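Local coordinates for protein chintase (Rhizomucor miehei, PDB 5YUQ) that hydrolyses chitin, the polymer of beta-1,4-linked N-acetylglucosamine, as a family 18 glycoside hydrolase with an active site enclosed as a tunnel, at residues Val336-Ala339 with Lys340-Leu344; Lys216-Ala220 with Ala221-Ala225; Ser325-Ala329 with Ala330-Asp334; Met348-Ser351 with Leu352-Asp356. All coordinates share one frame; numbering follows the deposited sequence.

How the contacts relate
Contacts 3 and 1 lie at the start and end of the same helix, 329-341: contact 3 caps its first turn with side chains, whereas contact 1 closes it with a glycine-based Schellman motif. Contact 2 repeats that motif at the end of helix 211-220 and packs against contact 1, Ala225 meeting Gln342 and Leu344; their centres are about 14 Å apart. These three are partly buried, with lysines on the exposed sides of contacts 1 and 2 and buried polar side chains in contact 3. Contact 4 is the buried one, at the end of strand 346-350. There a 3-10 turn follows a cis peptide, with a serine-glutamate bond and a methionine beside a tryptophan.

Contact 1. Residues Val336-Ala339 with Lys340-Leu344; sequences VDYA and KKQGL
Val336 and Lys340 stand one turn apart on helix 329-341, their side chains side by side and pointing the same way. Lys340 N donates to Val336 O (2.9 Å), and CG1 of the valine runs alongside CD of the lysine at 3.9 Å. Beyond CD the lysine bends twice, which takes NZ away to the backbone O of Asp367. Asp337 supplies the next helical acceptor, to Lys341 N, while its carboxylate turns to Gln333.

Tyr338 meets Gln342 with its ring. With CG anti to the backbone N (chi1 175°), the ring comes beside the glutamine, whose CG lies over one face at 3.6 Å from the ring centroid, a CH-pi contact. The methylene is offset toward the phenol end, at 3.4 Å from Tyr338 CZ. The glutamine folds at chi2, and its amide plane lies 26° from that of the ring.

Ala339 takes part in the closing bonds of the helix. Its O accepts Leu344 N at 2.9 Å, Gly343 with positive phi donates to Lys340 O (3.1 Å), and these two bonds make a Schellman motif. Ala339 CB also meets Leu344 CD1 at 3.8 Å. The Tyr338 ring is thus held from one face by Gln342 CG and at its hydroxyl by a hydrogen bond to Asn212, which fixes its position between this helix end and helix 211-220.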
loop_
_atom_site.group_PDB
_atom_site.type_symbol
_atom_site.label_atom_id
_atom_site.label_comp_id
_atom_site.label_asym_id
_atom_site.label_seq_id
_atom_site.Cartn_x
_atom_site.Cartn_y
_atom_site.Cartn_z
ATOM N N VAL A 336 14.021 3.132 5.749
ATOM C CA VAL A 336 15.042 2.517 4.901
ATOM C C VAL A 336 16.134 1.882 5.750
ATOM O O VAL A 336 16.556 0.755 5.478
ATOM C CB VAL A 336 15.653 3.536 3.923
ATOM C CG1 VAL A 336 16.911 2.972 3.268
ATOM C CG2 VAL A 336 14.629 3.929 2.868
ATOM N N ASP A 337 16.568 2.593 6.792
ATOM C CA ASP A 337 17.586 2.070 7.700
ATOM C C ASP A 337 17.106 0.757 8.314
ATOM O O ASP A 337 17.859 -0.217 8.410
ATOM C CB ASP A 337 17.906 3.079 8.817
ATOM C CG ASP A 337 18.539 4.369 8.301
ATOM O OD1 ASP A 337 19.141 4.377 7.209
ATOM O OD2 ASP A 337 18.431 5.389 9.017
ATOM N N TYR A 338 15.843 0.738 8.723
ATOM C CA TYR A 338 15.239 -0.464 9.267
ATOM C C TYR A 338 15.224 -1.602 8.246
ATOM O O TYR A 338 15.573 -2.746 8.559
ATOM C CB TYR A 338 13.811 -0.174 9.737
ATOM C CG TYR A 338 13.107 -1.422 10.200
ATOM C CD1 TYR A 338 13.243 -1.874 11.503
ATOM C CD2 TYR A 338 12.317 -2.166 9.327
ATOM C CE1 TYR A 338 12.607 -3.042 11.934
ATOM C CE2 TYR A 338 11.681 -3.322 9.745
ATOM C CZ TYR A 338 11.829 -3.753 11.044
ATOM O OH TYR A 338 11.202 -4.907 11.445
ATOM N N ALA A 339 14.799 -1.291 7.028
ATOM C CA ALA A 339 14.700 -2.301 5.987
ATOM C C ALA A 339 16.067 -2.917 5.694
ATOM O O ALA A 339 16.179 -4.131 5.516
ATOM C CB ALA A 339 14.103 -1.707 4.724
ATOM N N LYS A 340 17.101 -2.084 5.656
ATOM C CA LYS A 340 18.449 -2.588 5.399
ATOM C C LYS A 340 18.957 -3.463 6.547
ATOM O O LYS A 340 19.577 -4.506 6.313
ATOM C CB LYS A 340 19.405 -1.427 5.098
ATOM C CG LYS A 340 19.050 -0.680 3.820
ATOM C CD LYS A 340 19.912 0.566 3.629
ATOM C CE LYS A 340 21.375 0.217 3.413
ATOM N NZ LYS A 340 21.629 -0.282 2.037
ATOM N N LYS A 341 18.679 -3.049 7.781
ATOM C CA LYS A 341 19.095 -3.801 8.964
ATOM C C LYS A 341 18.428 -5.170 9.033
ATOM O O LYS A 341 19.041 -6.158 9.452
ATOM C CB LYS A 341 18.777 -3.006 10.237
ATOM C CG LYS A 341 19.109 -3.739 11.523
ATOM C CD LYS A 341 19.184 -2.783 12.711
ATOM C CE LYS A 341 19.257 -3.547 14.030
ATOM N NZ LYS A 341 18.102 -4.476 14.194
ATOM N N GLN A 342 17.171 -5.231 8.608
ATOM C CA GLN A 342 16.424 -6.480 8.615
ATOM C C GLN A 342 16.727 -7.341 7.398
ATOM O O GLN A 342 16.231 -8.460 7.300
ATOM C CB GLN A 342 14.924 -6.202 8.678
ATOM C CG GLN A 342 14.468 -5.534 9.956
ATOM C CD GLN A 342 14.709 -6.392 11.174
ATOM O OE1 GLN A 342 14.547 -7.610 11.125
ATOM N NE2 GLN A 342 15.102 -5.765 12.276
ATOM N N GLY A 343 17.528 -6.821 6.471
ATOM C CA GLY A 343 17.851 -7.555 5.260
ATOM C C GLY A 343 16.643 -7.779 4.373
ATOM O O GLY A 343 16.507 -8.829 3.750
ATOM N N LEU A 344 15.762 -6.786 4.313
ATOM C CA LEU A 344 14.577 -6.880 3.465
ATOM C C LEU A 344 14.970 -6.793 2.003
ATOM O O LEU A 344 16.064 -6.337 1.668
ATOM C CB LEU A 344 13.588 -5.753 3.785
ATOM C CG LEU A 344 13.080 -5.699 5.224
ATOM C CD1 LEU A 344 11.908 -4.724 5.321
ATOM C CD2 LEU A 344 12.668 -7.083 5.723
#

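Contact 2. Residues Lys216-Ala220 with Ala221-Ala225; sequences KAWIA and AGIPA
A Schellman motif ends helix 211-220, tying Trp218 and Ile219 to the residues just past the last turn. Ile223 N donates to Trp218 O at 3.1 Å, and inside this loop Gly222 N reaches Ile219 O at 3.0 Å. The glycine amide approaches from above the carbonyl plane of Ile219, 63° out of it and off the lone-pair directions, so the inner bond is poorly aligned. Gly222 reverses the chain with a phi of 123°. Just before it, Ala221 N still makes a helical bond to Ala217 O, though a bent one.

The returning chain then lies against the helix. Ile223 O receives a nearly straight CA-H contact from Ile219 CA at 3.3 Å. Ile223 holds CG1 anti to its carbonyl carbon, beside the backbone N (chi1 -53°), and this branch meets the indole edge of Trp218 near the ring plane, 3.9 Å from CE3. The two side chains run alongside each other in the same direction. The extended Ile219 chain places CD1 at 3.8 Å from Ala225 CB.

The Trp218 ring packs against barrel strands, its NE1 bonded to Pro150 O and its ring edge-to-face with Phe154. Trp218, Ile219 and Ile223 all touch Leu228, the first residue of strand 228-240, while Trp218 and Ile223 also reach strand 175-178, the parallel neighbour of that strand.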
loop_
_atom_site.group_PDB
_atom_site.type_symbol
_atom_site.label_atom_id
_atom_site.label_comp_id
_atom_site.label_asym_id
_atom_site.label_seq_id
_atom_site.Cartn_x
_atom_site.Cartn_y
_atom_site.Cartn_z
ATOM N N LYS A 216 8.001 -8.619 11.206
ATOM C CA LYS A 216 8.225 -9.740 12.118
ATOM C C LYS A 216 7.146 -10.798 11.956
ATOM O O LYS A 216 7.441 -11.991 11.988
ATOM C CB LYS A 216 8.290 -9.286 13.577
ATOM C CG LYS A 216 9.454 -8.366 13.902
ATOM C CD LYS A 216 10.774 -8.932 13.442
ATOM C CE LYS A 216 11.918 -7.977 13.756
ATOM N NZ LYS A 216 11.849 -7.508 15.168
ATOM N N ALA A 217 5.902 -10.369 11.770
ATOM C CA ALA A 217 4.802 -11.316 11.619
ATOM C C ALA A 217 4.941 -12.138 10.344
ATOM O O ALA A 217 4.713 -13.346 10.349
ATOM C CB ALA A 217 3.461 -10.600 11.646
ATOM N N TRP A 218 5.340 -11.486 9.250
ATOM C CA TRP A 218 5.483 -12.173 7.967
ATOM C C TRP A 218 6.693 -13.133 7.965
ATOM O O TRP A 218 6.622 -14.199 7.386
ATOM C CB TRP A 218 5.448 -11.256 6.767
ATOM C CG TRP A 218 4.111 -10.777 6.372
ATOM C CD1 TRP A 218 3.466 -9.608 6.824
ATOM C CD2 TRP A 218 3.229 -11.339 5.403
ATOM N NE1 TRP A 218 2.291 -9.461 6.185
ATOM C CE2 TRP A 218 2.098 -10.509 5.321
ATOM C CE3 TRP A 218 3.262 -12.477 4.612
ATOM C CZ2 TRP A 218 1.070 -10.772 4.488
ATOM C CZ3 TRP A 218 2.272 -12.725 3.804
ATOM C CH2 TRP A 218 1.161 -11.874 3.712
ATOM N N ILE A 219 7.738 -12.730 8.639
ATOM C CA ILE A 219 8.898 -13.616 8.763
ATOM C C ILE A 219 8.536 -14.822 9.631
ATOM O O ILE A 219 8.861 -15.971 9.289
ATOM C CB ILE A 219 10.132 -12.885 9.347
ATOM C CG1 ILE A 219 10.672 -11.846 8.349
ATOM C CG2 ILE A 219 11.249 -13.880 9.686
ATOM C CD1 ILE A 219 11.800 -10.991 8.897
ATOM N N ALA A 220 7.844 -14.570 10.738
ATOM C CA ALA A 220 7.462 -15.652 11.650
ATOM C C ALA A 220 6.568 -16.692 10.970
ATOM O O ALA A 220 6.608 -17.878 11.313
ATOM C CB ALA A 220 6.783 -15.097 12.895
ATOM N N ALA A 221 5.780 -16.251 9.995
ATOM C CA ALA A 221 4.878 -17.148 9.277
ATOM C C ALA A 221 5.542 -17.854 8.096
ATOM O O ALA A 221 4.911 -18.683 7.440
ATOM C CB ALA A 221 3.629 -16.401 8.824
ATOM N N GLY A 222 6.799 -17.526 7.815
ATOM C CA GLY A 222 7.576 -18.299 6.858
ATOM C C GLY A 222 8.176 -17.568 5.669
ATOM O O GLY A 222 8.894 -18.163 4.877
ATOM N N ILE A 223 7.902 -16.279 5.517
ATOM C CA ILE A 223 8.483 -15.580 4.376
ATOM C C ILE A 223 9.865 -15.052 4.742
ATOM O O ILE A 223 10.001 -14.292 5.703
ATOM C CB ILE A 223 7.601 -14.415 3.897
ATOM C CG1 ILE A 223 6.169 -14.898 3.632
ATOM C CG2 ILE A 223 8.211 -13.786 2.652
ATOM C CD1 ILE A 223 6.053 -16.112 2.700
ATOM N N PRO A 224 10.906 -15.463 3.994
ATOM C CA PRO A 224 12.241 -14.945 4.310
ATOM C C PRO A 224 12.300 -13.433 4.142
ATOM O O PRO A 224 11.617 -12.880 3.268
ATOM C CB PRO A 224 13.135 -15.626 3.273
ATOM C CG PRO A 224 12.382 -16.886 2.905
ATOM C CD PRO A 224 10.942 -16.452 2.905
ATOM N N ALA A 225 13.103 -12.772 4.969
ATOM C CA ALA A 225 13.166 -11.315 4.963
ATOM C C ALA A 225 13.499 -10.747 3.589
ATOM O O ALA A 225 12.988 -9.684 3.208
ATOM C CB ALA A 225 14.179 -10.833 6.000
#

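Contact 3. Residues Ser325-Ala329 with Ala330-Asp334; sequences SFDDA and ASLQD
Ser331 OG is gripped by two successive aspartates in different ways: it donates to the carboxylate of Asp327 and accepts from the backbone N of Asp328. The first bond is short, Ser331 OG to Asp327 OD1 being 2.6 Å, and meets that oxygen on its anti side, 32° out of the carboxylate plane. The second, from Asp328 N to Ser331 OG, is 2.9 Å. Together they fix the rotation of the hydroxyl, which sits in the crowded position between backbone N and carbonyl carbon (chi1 68°), a rotamer that brings OG back to Asp327 and Asp328.

The bond is reciprocated: Asp328 OD1 accepts from Ser331 N at 3.0 Å, almost straight and nearly along the C-O axis of the carboxylate. A negative charge here probably interacts favourably with the positive end of the helix dipole. Regular helical bonding starts at once, Leu332 N donating to Asp328 O (3.0 Å) and Gln333 N to Ala329 O (2.9 Å). The side chain of Leu332 crosses that of Asp327 at about a right angle, its CD2 branch at 3.9 Å from Asp327 CB.

Asp327 OD1 also forms a salt bridge with Lys335, one turn beyond Ser331, so this oxygen joins the loop to the helix twice. Pro313 and Trp306, on the antiparallel strands 312-317 and 302-307, pack against Asp328 and Ser331. Asp328 and Ser331 form a classic capping box, here starting the helix that follows strand 322-325, the antiparallel partner of strand 312-317, and leads from these strands, consistent with the insertion domain of family 18 chitinases, back into the TIM barrel.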
loop_
_atom_site.group_PDB
_atom_site.type_symbol
_atom_site.label_atom_id
_atom_site.label_comp_id
_atom_site.label_asym_id
_atom_site.label_seq_id
_atom_site.Cartn_x
_atom_site.Cartn_y
_atom_site.Cartn_z
ATOM N N SER A 325 -0.820 12.943 10.634
ATOM C CA SER A 325 0.301 12.025 10.750
ATOM C C SER A 325 0.856 11.869 9.353
ATOM O O SER A 325 0.104 11.598 8.419
ATOM C CB SER A 325 -0.143 10.663 11.269
ATOM O OG SER A 325 0.929 9.736 11.115
ATOM N N PHE A 326 2.162 12.038 9.197
ATOM C CA PHE A 326 2.751 11.957 7.863
ATOM C C PHE A 326 4.134 11.339 7.861
ATOM O O PHE A 326 4.593 10.846 8.890
ATOM C CB PHE A 326 2.730 13.323 7.142
ATOM C CG PHE A 326 3.570 14.410 7.790
ATOM C CD1 PHE A 326 3.179 15.004 8.984
ATOM C CD2 PHE A 326 4.724 14.882 7.153
ATOM C CE1 PHE A 326 3.939 16.026 9.558
ATOM C CE2 PHE A 326 5.486 15.900 7.721
ATOM C CZ PHE A 326 5.095 16.476 8.919
ATOM N N ASP A 327 4.771 11.329 6.694
ATOM C CA ASP A 327 6.153 10.895 6.588
ATOM C C ASP A 327 6.954 11.944 5.859
ATOM O O ASP A 327 6.463 12.574 4.921
ATOM C CB ASP A 327 6.254 9.556 5.871
ATOM C CG ASP A 327 6.093 8.405 6.822
ATOM O OD1 ASP A 327 7.114 7.986 7.410
ATOM O OD2 ASP A 327 4.948 7.945 7.019
ATOM N N ASP A 328 8.182 12.152 6.323
ATOM C CA ASP A 328 9.061 13.135 5.704
ATOM C C ASP A 328 10.390 12.484 5.358
ATOM O O ASP A 328 10.511 11.259 5.389
ATOM C CB ASP A 328 9.243 14.369 6.599
ATOM C CG ASP A 328 9.714 14.026 8.003
ATOM O OD1 ASP A 328 10.142 12.882 8.241
ATOM O OD2 ASP A 328 9.677 14.923 8.883
ATOM N N ALA A 329 11.390 13.282 5.005
ATOM C CA ALA A 329 12.656 12.686 4.602
ATOM C C ALA A 329 13.257 11.889 5.747
ATOM O O ALA A 329 13.786 10.798 5.530
ATOM C CB ALA A 329 13.620 13.743 4.116
ATOM N N ALA A 330 13.166 12.427 6.962
ATOM C CA ALA A 330 13.745 11.758 8.125
ATOM C C ALA A 330 13.074 10.418 8.406
ATOM O O ALA A 330 13.749 9.403 8.599
ATOM C CB ALA A 330 13.652 12.653 9.351
ATOM N N SER A 331 11.746 10.409 8.453
ATOM C CA SER A 331 11.032 9.185 8.782
ATOM C C SER A 331 11.181 8.136 7.683
ATOM O O SER A 331 11.272 6.951 7.981
ATOM C CB SER A 331 9.557 9.464 9.084
ATOM O OG SER A 331 8.878 9.884 7.920
ATOM N N LEU A 332 11.228 8.561 6.420
ATOM C CA LEU A 332 11.449 7.595 5.336
ATOM C C LEU A 332 12.861 7.018 5.401
ATOM O O LEU A 332 13.061 5.809 5.200
ATOM C CB LEU A 332 11.178 8.211 3.962
ATOM C CG LEU A 332 9.705 8.502 3.652
ATOM C CD1 LEU A 332 9.556 8.944 2.202
ATOM C CD2 LEU A 332 8.825 7.277 3.941
ATOM N N GLN A 333 13.837 7.872 5.700
ATOM C CA GLN A 333 15.200 7.398 5.907
ATOM C C GLN A 333 15.210 6.352 7.019
ATOM O O GLN A 333 15.873 5.323 6.906
ATOM C CB GLN A 333 16.138 8.556 6.266
ATOM C CG GLN A 333 17.587 8.104 6.483
ATOM C CD GLN A 333 18.242 7.611 5.209
ATOM O OE1 GLN A 333 18.272 8.311 4.200
ATOM N NE2 GLN A 333 18.778 6.390 5.249
ATOM N N ASP A 334 14.453 6.592 8.084
ATOM C CA ASP A 334 14.446 5.664 9.208
ATOM C C ASP A 334 13.849 4.316 8.827
ATOM O O ASP A 334 14.309 3.269 9.285
ATOM C CB ASP A 334 13.703 6.278 10.400
ATOM C CG ASP A 334 14.451 7.430 11.009
ATOM O OD1 ASP A 334 15.668 7.573 10.751
ATOM O OD2 ASP A 334 13.819 8.216 11.753
#

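Contact 4. Residues Met348-Ser351 with Leu352-Asp356; sequences MLWS and LEMDD
Leu352 starts a short 3-10 turn one residue past the end of strand 346-350, and CD1 of Leu349 lies against it, 3.5 Å from Leu352 N and 4.2 Å from Leu352 CB.

Glu353 folds back on the strand end. Its bend at chi2 (-71°) returns the carboxylate to Ser351, whose OG donates to Glu353 OE1 at 2.8 Å. The hydroxyl meets the syn side of that oxygen, 19° out of the carboxylate plane.

Met354 follows and turns back on the strand end. Its N closes the turn on Ser351 O (3.1 Å), and its side chain, extended beyond CG, runs back past Ser351 so that SD accepts a weak bond from Ser351 N at 3.5 Å. The terminal CE lies 3.8 Å from Trp350 NE1. SD stands obliquely to the indole, 5.4 Å from the centroid of the five-membered ring, a Met-aromatic contact. The sulfur thus offers a weak acceptor to the buried Ser351 amide, while the methyl packs beside the indole.

Asp355 leads away from the strand, its OD1 accepting from Asp356 N at 2.8 Å and its two carboxylate oxygens taking the amides of Leu361 and Leu362. The Trp350-Ser351 peptide is cis, and Trp350 also meets Tyr7 and Tyr181. A tryptophan followed by a cis peptide at the end of the last barrel strand is a hallmark of family 18 chitinases, in which such a ring probably floors the sugar site at the cleavage point.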
loop_
_atom_site.group_PDB
_atom_site.type_symbol
_atom_site.label_atom_id
_atom_site.label_comp_id
_atom_site.label_asym_id
_atom_site.label_seq_id
_atom_site.Cartn_x
_atom_site.Cartn_y
_atom_site.Cartn_z
ATOM N N MET A 348 8.914 -0.183 -1.209
ATOM C CA MET A 348 8.078 0.326 -2.283
ATOM C C MET A 348 7.353 1.543 -1.763
ATOM O O MET A 348 7.277 1.746 -0.557
ATOM C CB MET A 348 7.111 -0.736 -2.839
ATOM C CG MET A 348 6.077 -1.299 -1.858
ATOM S SD MET A 348 4.643 -0.205 -1.660
ATOM C CE MET A 348 3.470 -1.364 -0.956
ATOM N N LEU A 349 6.807 2.340 -2.670
ATOM C CA LEU A 349 6.161 3.578 -2.271
ATOM C C LEU A 349 4.792 3.723 -2.914
ATOM O O LEU A 349 4.597 3.342 -4.070
ATOM C CB LEU A 349 7.046 4.781 -2.615
ATOM C CG LEU A 349 7.284 5.052 -4.102
ATOM C CD1 LEU A 349 6.334 6.140 -4.596
ATOM C CD2 LEU A 349 8.726 5.445 -4.375
ATOM N N TRP A 350 3.855 4.269 -2.146
ATOM C CA TRP A 350 2.548 4.660 -2.658
ATOM C C TRP A 350 2.327 6.146 -2.394
ATOM O O TRP A 350 2.227 6.547 -1.236
ATOM C CB TRP A 350 1.413 3.878 -1.965
ATOM C CG TRP A 350 0.089 4.297 -2.524
ATOM C CD1 TRP A 350 -0.638 5.411 -2.186
ATOM C CD2 TRP A 350 -0.626 3.652 -3.570
ATOM N NE1 TRP A 350 -1.774 5.480 -2.955
ATOM C CE2 TRP A 350 -1.790 4.407 -3.813
ATOM C CE3 TRP A 350 -0.407 2.491 -4.320
ATOM C CZ2 TRP A 350 -2.724 4.042 -4.780
ATOM C CZ3 TRP A 350 -1.330 2.132 -5.277
ATOM C CH2 TRP A 350 -2.473 2.902 -5.501
ATOM N N SER A 351 2.243 6.980 -3.432
ATOM C CA SER A 351 2.521 6.639 -4.821
ATOM C C SER A 351 3.305 7.810 -5.430
ATOM O O SER A 351 3.362 8.906 -4.854
ATOM C CB SER A 351 1.224 6.374 -5.592
ATOM O OG SER A 351 0.330 7.470 -5.449
ATOM N N LEU A 352 3.904 7.576 -6.592
ATOM C CA LEU A 352 4.971 8.432 -7.102
ATOM C C LEU A 352 4.570 9.876 -7.374
ATOM O O LEU A 352 5.373 10.792 -7.183
ATOM C CB LEU A 352 5.576 7.794 -8.359
ATOM C CG LEU A 352 6.853 8.440 -8.884
ATOM C CD1 LEU A 352 7.911 8.483 -7.796
ATOM C CD2 LEU A 352 7.366 7.671 -10.094
ATOM N N GLU A 353 3.331 10.090 -7.803
ATOM C CA GLU A 353 2.920 11.433 -8.197
ATOM C C GLU A 353 2.774 12.355 -6.987
ATOM O O GLU A 353 2.635 13.564 -7.138
ATOM C CB GLU A 353 1.629 11.381 -9.026
ATOM C CG GLU A 353 0.334 11.399 -8.219
ATOM C CD GLU A 353 0.059 10.121 -7.459
ATOM O OE1 GLU A 353 0.763 9.099 -7.656
ATOM O OE2 GLU A 353 -0.898 10.123 -6.655
ATOM N N MET A 354 2.839 11.777 -5.813
ATOM C CA MET A 354 2.662 12.523 -4.576
ATOM C C MET A 354 3.890 13.280 -4.094
ATOM O O MET A 354 3.786 14.113 -3.274
ATOM C CB MET A 354 2.162 11.620 -3.415
ATOM C CG MET A 354 0.898 10.898 -3.725
ATOM S SD MET A 354 0.584 9.809 -2.249
ATOM C CE MET A 354 -1.062 9.166 -2.671
ATOM N N ASP A 355 5.039 12.923 -4.650
ATOM C CA ASP A 355 6.288 13.566 -4.269
ATOM C C ASP A 355 6.312 14.985 -4.819
ATOM O O ASP A 355 5.571 15.310 -5.755
ATOM C CB ASP A 355 7.479 12.778 -4.819
ATOM C CG ASP A 355 8.733 12.960 -3.988
ATOM O OD1 ASP A 355 8.748 13.793 -3.051
ATOM O OD2 ASP A 355 9.715 12.271 -4.282
ATOM N N ASP A 356 7.148 15.833 -4.234
ATOM C CA ASP A 356 7.304 17.189 -4.762
ATOM C C ASP A 356 8.209 17.204 -5.996
ATOM O O ASP A 356 8.744 16.172 -6.411
ATOM C CB ASP A 356 7.788 18.155 -3.670
ATOM C CG ASP A 356 9.136 17.771 -3.086
ATOM O OD1 ASP A 356 9.983 17.207 -3.818
ATOM O OD2 ASP A 356 9.365 18.069 -1.891
#